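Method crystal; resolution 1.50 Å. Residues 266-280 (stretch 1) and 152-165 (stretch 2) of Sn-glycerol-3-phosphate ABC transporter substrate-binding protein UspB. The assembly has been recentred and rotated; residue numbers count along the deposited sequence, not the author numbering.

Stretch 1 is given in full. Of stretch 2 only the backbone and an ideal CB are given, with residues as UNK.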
# COMPACT_ATOMS: atom_id res chain seq x y z
N LEU A 266 -22.80 3.70 -1.12
CA LEU A 266 -21.93 4.87 -1.10
C LEU A 266 -21.78 5.43 -2.51
O LEU A 266 -21.45 4.68 -3.43
CB LEU A 266 -20.53 4.49 -0.61
CG LEU A 266 -20.45 3.73 0.71
CD1 LEU A 266 -19.02 3.25 0.94
CD2 LEU A 266 -20.93 4.58 1.89
N ALA A 267 -21.95 6.74 -2.68
CA ALA A 267 -21.74 7.35 -4.00
C ALA A 267 -20.26 7.40 -4.39
O ALA A 267 -19.92 7.54 -5.56
CB ALA A 267 -22.34 8.74 -4.06
N SER A 268 -19.38 7.31 -3.39
CA SER A 268 -17.95 7.38 -3.62
C SER A 268 -17.20 6.83 -2.42
O SER A 268 -17.76 6.73 -1.32
CB SER A 268 -17.50 8.82 -3.93
OG SER A 268 -17.72 9.68 -2.83
N ALA A 269 -15.92 6.52 -2.62
CA ALA A 269 -15.10 5.93 -1.57
C ALA A 269 -13.65 5.92 -2.01
O ALA A 269 -13.37 5.76 -3.19
CB ALA A 269 -15.54 4.50 -1.29
N VAL A 270 -12.75 6.10 -1.05
CA VAL A 270 -11.34 5.81 -1.28
C VAL A 270 -11.06 4.40 -0.79
O VAL A 270 -11.25 4.07 0.39
CB VAL A 270 -10.42 6.83 -0.58
CG1 VAL A 270 -8.96 6.41 -0.72
CG2 VAL A 270 -10.63 8.21 -1.16
N ALA A 271 -10.65 3.54 -1.71
CA ALA A 271 -10.36 2.15 -1.40
C ALA A 271 -9.13 1.73 -2.19
O ALA A 271 -8.62 2.49 -3.00
CB ALA A 271 -11.56 1.27 -1.73
N SER A 272 -8.66 0.51 -1.97
CA SER A 272 -7.46 0.07 -2.67
C SER A 272 -7.69 -0.14 -4.16
O SER A 272 -8.78 -0.52 -4.59
CB SER A 272 -6.96 -1.24 -2.06
OG SER A 272 -5.75 -1.65 -2.66
N THR A 273 -6.63 0.08 -4.93
CA THR A 273 -6.59 -0.37 -6.32
C THR A 273 -6.83 -1.88 -6.40
O THR A 273 -7.31 -2.39 -7.42
CB THR A 273 -5.24 -0.02 -6.99
OG1 THR A 273 -4.16 -0.44 -6.14
CG2 THR A 273 -5.13 1.46 -7.23
N GLY A 274 -6.52 -2.59 -5.32
CA GLY A 274 -6.73 -4.03 -5.26
C GLY A 274 -8.19 -4.43 -5.30
O GLY A 274 -8.52 -5.59 -5.55
N SER A 275 -9.08 -3.47 -5.05
CA SER A 275 -10.51 -3.72 -5.07
C SER A 275 -11.14 -3.48 -6.43
O SER A 275 -12.33 -3.74 -6.62
CB SER A 275 -11.22 -2.86 -4.02
OG SER A 275 -10.86 -3.27 -2.72
N LEU A 276 -10.35 -2.98 -7.38
CA LEU A 276 -10.89 -2.59 -8.68
C LEU A 276 -11.57 -3.74 -9.43
O LEU A 276 -12.68 -3.59 -9.93
CB LEU A 276 -9.80 -1.93 -9.55
CG LEU A 276 -10.22 -1.47 -10.96
CD1 LEU A 276 -11.39 -0.49 -10.90
CD2 LEU A 276 -9.04 -0.84 -11.69
N ALA A 277 -10.92 -4.90 -9.48
CA ALA A 277 -11.49 -6.04 -10.19
C ALA A 277 -12.83 -6.48 -9.57
O ALA A 277 -13.79 -6.77 -10.29
CB ALA A 277 -10.51 -7.19 -10.23
N GLY A 278 -12.88 -6.52 -8.25
CA GLY A 278 -14.09 -6.93 -7.55
C GLY A 278 -15.25 -5.97 -7.75
O GLY A 278 -16.39 -6.38 -7.96
N ILE A 279 -14.96 -4.67 -7.66
CA ILE A 279 -15.97 -3.65 -7.90
C ILE A 279 -16.46 -3.72 -9.35
O ILE A 279 -17.66 -3.63 -9.61
CB ILE A 279 -15.42 -2.25 -7.56
CG1 ILE A 279 -15.16 -2.16 -6.05
CG2 ILE A 279 -16.39 -1.17 -8.02
CD1 ILE A 279 -14.34 -0.95 -5.63
N THR A 280 -15.54 -3.90 -10.29
CA THR A 280 -15.92 -3.99 -11.70
C THR A 280 -16.88 -5.16 -11.93
O THR A 280 -17.85 -5.05 -12.68
CB THR A 280 -14.68 -4.15 -12.60
OG1 THR A 280 -13.81 -3.04 -12.39
CG2 THR A 280 -15.09 -4.20 -14.07
N UNK A 152 2.14 -4.47 -5.07
CA UNK A 152 1.94 -3.10 -4.62
C UNK A 152 0.60 -2.53 -5.06
O UNK A 152 0.09 -2.86 -6.12
CB UNK A 152 3.07 -2.21 -5.14
N UNK A 153 0.05 -1.65 -4.22
CA UNK A 153 -1.25 -1.04 -4.44
C UNK A 153 -1.18 0.42 -4.03
O UNK A 153 -0.19 0.85 -3.43
CB UNK A 153 -2.35 -1.78 -3.67
N UNK A 154 -2.22 1.18 -4.36
CA UNK A 154 -2.41 2.52 -3.81
C UNK A 154 -3.89 2.71 -3.53
O UNK A 154 -4.72 1.93 -4.00
CB UNK A 154 -1.89 3.60 -4.76
N UNK A 155 -4.24 3.76 -2.78
CA UNK A 155 -5.66 4.12 -2.75
C UNK A 155 -6.11 4.67 -4.10
O UNK A 155 -5.31 5.14 -4.91
CB UNK A 155 -5.93 5.15 -1.65
N UNK A 156 -7.42 4.62 -4.32
CA UNK A 156 -8.04 5.09 -5.55
C UNK A 156 -9.39 5.70 -5.17
O UNK A 156 -10.03 5.24 -4.22
CB UNK A 156 -8.20 3.96 -6.57
N UNK A 157 -9.81 6.74 -5.89
CA UNK A 157 -11.09 7.39 -5.62
C UNK A 157 -12.15 6.83 -6.57
O UNK A 157 -12.09 7.05 -7.77
CB UNK A 157 -10.97 8.91 -5.77
N UNK A 158 -13.09 6.07 -6.02
CA UNK A 158 -14.15 5.46 -6.81
C UNK A 158 -15.39 6.33 -6.75
O UNK A 158 -15.75 6.83 -5.68
CB UNK A 158 -14.46 4.05 -6.32
N UNK A 159 -16.07 6.51 -7.88
CA UNK A 159 -17.29 7.30 -7.89
C UNK A 159 -18.39 6.75 -8.78
O UNK A 159 -18.13 6.19 -9.84
CB UNK A 159 -16.96 8.73 -8.33
N UNK A 160 -19.62 6.91 -8.30
CA UNK A 160 -20.83 6.45 -8.97
C UNK A 160 -21.26 7.53 -9.96
O UNK A 160 -21.61 8.65 -9.57
CB UNK A 160 -21.94 6.14 -7.97
N UNK A 161 -21.23 7.20 -11.26
CA UNK A 161 -21.50 8.21 -12.29
C UNK A 161 -22.95 8.65 -12.31
O UNK A 161 -23.23 9.80 -12.65
CB UNK A 161 -21.12 7.67 -13.67
N UNK A 162 -23.88 7.77 -11.96
CA UNK A 162 -25.28 8.17 -11.89
C UNK A 162 -25.49 9.22 -10.80
O UNK A 162 -26.22 10.19 -11.00
CB UNK A 162 -26.17 6.95 -11.63
N UNK A 163 -24.84 9.04 -9.65
CA UNK A 163 -24.93 10.01 -8.57
C UNK A 163 -24.29 11.33 -8.99
O UNK A 163 -24.85 12.40 -8.75
CB UNK A 163 -24.26 9.47 -7.30
N UNK A 164 -23.12 11.25 -9.61
CA UNK A 164 -22.41 12.43 -10.10
C UNK A 164 -23.30 13.22 -11.06
O UNK A 164 -23.40 14.45 -10.96
CB UNK A 164 -21.11 12.03 -10.79
N UNK A 165 -23.96 12.52 -11.97
CA UNK A 165 -24.82 13.16 -12.96
C UNK A 165 -26.02 13.84 -12.31
O UNK A 165 -26.36 14.97 -12.65
CB UNK A 165 -25.30 12.13 -13.99

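Strand 268-272 pairs antiparallel with 155-160. Position 152 directs its CA-to-CB bond away from stretch 1, which sets no demand there; it is Arg152, whose guanidinium is bonded elsewhere in the structure. At 153 the bond points toward stretch 1, and the ideal CB already lies 3.3 Å from Thr273 OG1, so a small residue fits best. Ser153 is found, its CB 3.6 Å from Ser272 OG.

Position 154 points away but is held by its backbone: its N donates to Thr273 OG1 (3.1 Å), and its O accepts from Thr273 N (2.8 Å). Many side chains would serve. Thr154 OG1 donates to the carbonyl O of 155 (2.9 Å).

At 155 the amide is not needed for pairing with Ser272, a non-hydrogen-bonded pair, and phi of -69° would admit proline; the ideal CB, 3.4 Å from Val270 CG1, calls for something compact and apolar. Pro155 meets this, CB packing 3.6 Å from Val270 CG1.

The amide N of 156 donates to Ala271 O (2.8 Å), and its CB lies on the same face as Ala271, near Thr273 CG2; leucine, isoleucine, valine or methionine would suit. Leu156 places CB 4.0 Å from Thr273 CG2. Position 157 shares the other face with Val270 and Ser268, where a large apolar or aromatic group could span both. Phe157 does so, CD2 3.9 Å from Val270 CG2 and CE1 3.9 Å from Ser268 CB.

Position 158 forms two backbone hydrogen bonds with Ala269. The small Ala269 and Ala271 leave a groove leading to Ile279 and the carbonyl of Ser272, inviting a long, flat side chain, perhaps with a donor at its tip. Tyr158 fills it: OH donates to Ser272 O (2.8 Å), while Ile279 CD1 sits over one ring face, 3.6 Å from CE1, in a CH-pi contact.

Position 159 lies beside Ser268 and tolerates varied residues; the ring of Tyr159 leads away. At 160 the amide N donates to Ala267 O (2.8 Å), and a helix follows, favouring asparagine, aspartate, serine or threonine as its cap. Asn160 OD1 accepts from the backbone N of 163 (3.1 Å), a capping bond, while a water accepts from its ND2 and donates to Leu266 O.

Positions 161, 162 and 165 have nothing of stretch 1 near their CB atoms; they are Lys161, Ala162 and Gln165. At 163 the CB points toward Ala267 CB, 3.8 Å away, favouring a small residue: Ala163. Position 164 starts sideways, so only a long side chain could reach back; Trp164 brings CH2 to 3.6 Å from Ser268 CB.

Stretch 2 152-165: RSTPLFYYNKAAWQ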
# COMPACT_ATOMS: atom_id res chain seq x y z
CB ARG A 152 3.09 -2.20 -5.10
CG ARG A 152 4.51 -2.76 -4.80
CD ARG A 152 4.73 -3.12 -3.31
NE ARG A 152 4.24 -2.03 -2.49
CZ ARG A 152 4.94 -0.94 -2.16
NH1 ARG A 152 6.23 -0.84 -2.47
NH2 ARG A 152 4.34 0.02 -1.49
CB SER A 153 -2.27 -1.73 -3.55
OG SER A 153 -1.86 -1.59 -2.20
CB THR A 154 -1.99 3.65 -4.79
OG1 THR A 154 -2.97 3.76 -5.82
CG2 THR A 154 -0.62 3.40 -5.39
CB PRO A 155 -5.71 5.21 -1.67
CG PRO A 155 -4.52 4.93 -0.80
CD PRO A 155 -3.46 4.51 -1.78
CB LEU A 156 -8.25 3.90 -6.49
CG LEU A 156 -8.49 4.20 -7.96
CD1 LEU A 156 -7.31 4.97 -8.54
CD2 LEU A 156 -8.71 2.89 -8.72
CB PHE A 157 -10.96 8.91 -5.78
CG PHE A 157 -12.15 9.70 -5.28
CD1 PHE A 157 -13.30 9.82 -6.06
CD2 PHE A 157 -12.11 10.34 -4.05
CE1 PHE A 157 -14.40 10.54 -5.60
CE2 PHE A 157 -13.20 11.07 -3.59
CZ PHE A 157 -14.35 11.17 -4.36
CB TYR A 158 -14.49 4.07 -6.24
CG TYR A 158 -13.38 3.05 -6.36
CD1 TYR A 158 -13.30 2.22 -7.47
CD2 TYR A 158 -12.41 2.90 -5.36
CE1 TYR A 158 -12.31 1.26 -7.59
CE2 TYR A 158 -11.39 1.94 -5.48
CZ TYR A 158 -11.35 1.13 -6.60
OH TYR A 158 -10.37 0.16 -6.74
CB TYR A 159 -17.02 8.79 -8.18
CG TYR A 159 -16.54 9.14 -9.58
CD1 TYR A 159 -15.19 9.04 -9.92
CD2 TYR A 159 -17.42 9.61 -10.54
CE1 TYR A 159 -14.74 9.39 -11.20
CE2 TYR A 159 -16.99 9.97 -11.81
CZ TYR A 159 -15.65 9.85 -12.14
OH TYR A 159 -15.24 10.21 -13.40
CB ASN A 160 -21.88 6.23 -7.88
CG ASN A 160 -23.20 5.72 -8.40
OD1 ASN A 160 -23.72 6.21 -9.40
ND2 ASN A 160 -23.77 4.76 -7.68
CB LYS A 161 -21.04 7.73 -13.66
CG LYS A 161 -19.54 7.60 -13.74
CD LYS A 161 -19.05 7.73 -15.17
CE LYS A 161 -17.54 7.60 -15.23
NZ LYS A 161 -17.04 7.88 -16.60
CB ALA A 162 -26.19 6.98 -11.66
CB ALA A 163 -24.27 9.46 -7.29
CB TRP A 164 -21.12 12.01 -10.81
CG TRP A 164 -19.84 12.32 -10.06
CD1 TRP A 164 -18.79 13.06 -10.52
CD2 TRP A 164 -19.49 11.92 -8.72
NE1 TRP A 164 -17.80 13.14 -9.56
CE2 TRP A 164 -18.20 12.44 -8.45
CE3 TRP A 164 -20.12 11.16 -7.73
CZ2 TRP A 164 -17.55 12.24 -7.23
CZ3 TRP A 164 -19.47 10.96 -6.51
CH2 TRP A 164 -18.20 11.50 -6.27
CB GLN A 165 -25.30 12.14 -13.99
CG GLN A 165 -24.21 11.68 -14.94
CD GLN A 165 -24.71 10.62 -15.90
OE1 GLN A 165 -25.92 10.48 -16.13
NE2 GLN A 165 -23.78 9.86 -16.48
O HOH W 1 -22.28 3.44 -5.60
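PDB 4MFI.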